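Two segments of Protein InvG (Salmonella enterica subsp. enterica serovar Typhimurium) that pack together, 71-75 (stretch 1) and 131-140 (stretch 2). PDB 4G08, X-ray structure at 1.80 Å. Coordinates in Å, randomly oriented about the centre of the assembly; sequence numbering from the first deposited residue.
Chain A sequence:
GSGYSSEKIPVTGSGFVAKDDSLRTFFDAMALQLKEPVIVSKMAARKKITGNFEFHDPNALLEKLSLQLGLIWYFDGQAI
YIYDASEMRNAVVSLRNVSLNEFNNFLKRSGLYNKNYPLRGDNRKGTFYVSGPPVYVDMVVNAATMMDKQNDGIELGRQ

Stretch 1, residues 71-75: LIWYF
Stretch 2 131-140: SGPPVYVDMV

Packing of the strand Leu-71 to Phe-75 of InvG against the start of a helix that follows a strand end and a proline. Stretch 1 is extended throughout (phi -108 to -146°, psi 119 to 163°), so its side chains alternate: Ile-72 and Tyr-74 direct CA-to-CB toward stretch 2, Trp-73 and Phe-75 away. The helix axis passes 8.5 Å from the strand axis at its closest, with 55° between their N-to-C directions. No hydrogen bond crosses; the contact is apolar and aromatic and buries 310 Å², both sides summed.

Ser-131 (phi/psi -136/125°, chi1 m) lies in a strand that begins earlier in the chain and ends at Gly-132; it does not reach stretch 1. Gly-132 (177/-163°) is nearly fully extended; its C lies 4.1 Å from Ile-72 CD1, and a CB here would clash with its own neighbour, 2.6 Å from Pro-133 CD. Pro-133 (-60/142°, C-gamma exo) sets the register, its CA 6.2 Å from the CA of Ile-72. Ile-72, chi1 p and chi2 t, extends CD1 to 3.9 Å from Pro-133 CA and 4.3 Å from Pro-133 CD. The proline ring also meets the next two strand residues: Pro-133 CG is 3.7 Å from Trp-73 O and 4.0 Å from Tyr-74 CB. Trp-73 thus takes part through its backbone, while its side chain (chi1 p, chi2 -74°) points away, coming no nearer than Trp-73 CB to Pro-133 CG at 6.0 Å.

Pro-133 is also the N-cap residue: its O accepts from Val-137 N at 3.0 Å and, weakly, from Tyr-136 N at 2.9 Å. Pro-134 (-55/-44°, C-gamma exo) opens the helix with CA-to-CB pointing away; its O accepts from Asp-138 N at 2.9 Å. Val-135 (-61/-34°, chi1 p) points toward the strand and brings CG1 to 3.6 Å from Tyr-74 CD2, oblique to that ring.

Tyr-136 (-71/-51°, chi1 t, chi2 69°) makes the closest contact, its CD1 3.3 Å from Tyr-74 CE1. Tyr-74 is chi1 t, chi2 57°. The two rings meet obliquely, centroids 5.1 Å apart and planes at 49°, and Tyr-136 CB sits over one face of the Tyr-74 ring: CB to the Tyr-74 ring centroid is 4.1 Å, 10° off the normal, a CH-pi contact. Both hydroxyls are hydrogen-bonded elsewhere in the structure.

Val-137 and Asp-138 continue the helix out of reach. One turn beyond Val-135, Met-139 (-61/-44°; chi1 t, chi2 -91°, chi3 m) brings CE to 4.0 Å from Tyr-74 OH. Val-140 N closes on Tyr-136 O at 2.9 Å, without touching the strand.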

# COMPACT_ATOMS: atom_id res chain seq x y z
N LEU A 71 -0.25 -10.58 3.43
CA LEU A 71 0.62 -9.47 3.09
C LEU A 71 -0.20 -8.23 2.74
O LEU A 71 -1.35 -8.32 2.30
CB LEU A 71 1.49 -9.83 1.88
CG LEU A 71 2.28 -11.13 1.92
CD1 LEU A 71 3.09 -11.31 0.65
CD2 LEU A 71 3.20 -11.13 3.13
N ILE A 72 0.47 -7.09 2.75
CA ILE A 72 -0.07 -5.89 2.15
C ILE A 72 1.03 -5.21 1.34
O ILE A 72 2.21 -5.35 1.65
CB ILE A 72 -0.59 -4.93 3.23
CG1 ILE A 72 0.52 -4.60 4.23
CG2 ILE A 72 -1.74 -5.58 3.99
CD1 ILE A 72 0.08 -3.76 5.41
N TRP A 73 0.65 -4.59 0.23
CA TRP A 73 1.64 -4.02 -0.67
C TRP A 73 1.18 -2.71 -1.28
O TRP A 73 -0.00 -2.38 -1.27
CB TRP A 73 1.99 -5.01 -1.78
CG TRP A 73 0.88 -5.26 -2.70
CD1 TRP A 73 -0.23 -6.00 -2.46
CD2 TRP A 73 0.77 -4.80 -4.04
NE1 TRP A 73 -1.04 -6.01 -3.56
CE2 TRP A 73 -0.43 -5.30 -4.56
CE3 TRP A 73 1.60 -4.03 -4.87
CZ2 TRP A 73 -0.83 -5.07 -5.87
CZ3 TRP A 73 1.18 -3.77 -6.16
CH2 TRP A 73 -0.02 -4.30 -6.65
N TYR A 74 2.16 -1.94 -1.73
CA TYR A 74 1.92 -0.64 -2.32
C TYR A 74 2.95 -0.40 -3.42
O TYR A 74 4.12 -0.71 -3.25
CB TYR A 74 2.04 0.44 -1.24
CG TYR A 74 1.70 1.82 -1.72
CD1 TYR A 74 0.46 2.10 -2.27
CD2 TYR A 74 2.64 2.83 -1.69
CE1 TYR A 74 0.15 3.37 -2.70
CE2 TYR A 74 2.35 4.10 -2.14
CZ TYR A 74 1.11 4.35 -2.69
OH TYR A 74 0.84 5.59 -3.23
N PHE A 75 2.49 0.09 -4.56
CA PHE A 75 3.38 0.58 -5.61
C PHE A 75 3.27 2.09 -5.64
O PHE A 75 2.16 2.62 -5.79
CB PHE A 75 2.94 0.01 -6.96
CG PHE A 75 3.66 0.61 -8.13
CD1 PHE A 75 5.03 0.48 -8.26
CD2 PHE A 75 2.95 1.19 -9.16
CE1 PHE A 75 5.69 1.00 -9.35
CE2 PHE A 75 3.60 1.71 -10.26
CZ PHE A 75 4.97 1.62 -10.35
N SER A 131 -6.35 2.50 6.71
CA SER A 131 -5.56 1.39 7.20
C SER A 131 -4.88 0.72 6.02
O SER A 131 -5.52 0.41 5.00
CB SER A 131 -6.44 0.38 7.94
OG SER A 131 -7.06 0.97 9.07
N GLY A 132 -3.56 0.62 6.08
CA GLY A 132 -2.81 0.04 4.99
C GLY A 132 -1.33 0.08 5.23
O GLY A 132 -0.88 0.31 6.36
N PRO A 133 -0.56 -0.09 4.17
CA PRO A 133 0.89 -0.12 4.29
C PRO A 133 1.40 1.18 4.87
O PRO A 133 0.94 2.25 4.49
CB PRO A 133 1.37 -0.28 2.85
CG PRO A 133 0.23 -0.85 2.11
CD PRO A 133 -1.03 -0.51 2.83
N PRO A 134 2.42 1.10 5.72
CA PRO A 134 2.93 2.30 6.36
C PRO A 134 3.32 3.39 5.37
O PRO A 134 2.94 4.55 5.54
CB PRO A 134 4.15 1.78 7.11
CG PRO A 134 3.77 0.39 7.49
CD PRO A 134 2.87 -0.12 6.40
N VAL A 135 4.01 3.03 4.31
CA VAL A 135 4.41 4.03 3.35
C VAL A 135 3.20 4.75 2.73
O VAL A 135 3.26 5.95 2.46
CB VAL A 135 5.25 3.42 2.23
CG1 VAL A 135 4.41 2.43 1.46
CG2 VAL A 135 5.77 4.51 1.33
N TYR A 136 2.11 4.03 2.56
CA TYR A 136 0.87 4.61 2.02
C TYR A 136 0.20 5.55 3.03
O TYR A 136 -0.17 6.68 2.70
CB TYR A 136 -0.09 3.50 1.62
CG TYR A 136 -1.42 3.99 1.11
CD1 TYR A 136 -1.52 4.64 -0.11
CD2 TYR A 136 -2.58 3.68 1.78
CE1 TYR A 136 -2.74 5.08 -0.57
CE2 TYR A 136 -3.80 4.07 1.31
CZ TYR A 136 -3.87 4.78 0.14
OH TYR A 136 -5.11 5.09 -0.35
N VAL A 137 0.01 5.05 4.23
CA VAL A 137 -0.70 5.79 5.26
C VAL A 137 0.05 7.07 5.59
O VAL A 137 -0.55 8.13 5.73
CB VAL A 137 -0.86 4.94 6.53
CG1 VAL A 137 -1.42 5.79 7.65
CG2 VAL A 137 -1.77 3.76 6.25
N ASP A 138 1.37 7.00 5.58
CA ASP A 138 2.19 8.18 5.85
C ASP A 138 1.93 9.25 4.80
O ASP A 138 1.80 10.43 5.12
CB ASP A 138 3.67 7.81 5.84
CG ASP A 138 4.09 7.04 7.07
OD1 ASP A 138 3.28 6.94 8.02
OD2 ASP A 138 5.25 6.60 7.12
N MET A 139 1.83 8.83 3.55
CA MET A 139 1.47 9.73 2.48
C MET A 139 0.09 10.31 2.71
O MET A 139 -0.12 11.51 2.53
CB MET A 139 1.51 8.97 1.16
CG MET A 139 1.30 9.83 -0.07
SD MET A 139 -0.42 9.96 -0.55
CE MET A 139 -0.81 8.23 -0.70
N VAL A 140 -0.87 9.49 3.12
CA VAL A 140 -2.23 9.99 3.23
C VAL A 140 -2.32 11.03 4.34
O VAL A 140 -2.93 12.08 4.18
CB VAL A 140 -3.24 8.87 3.52
CG1 VAL A 140 -4.57 9.48 3.88
CG2 VAL A 140 -3.38 7.97 2.30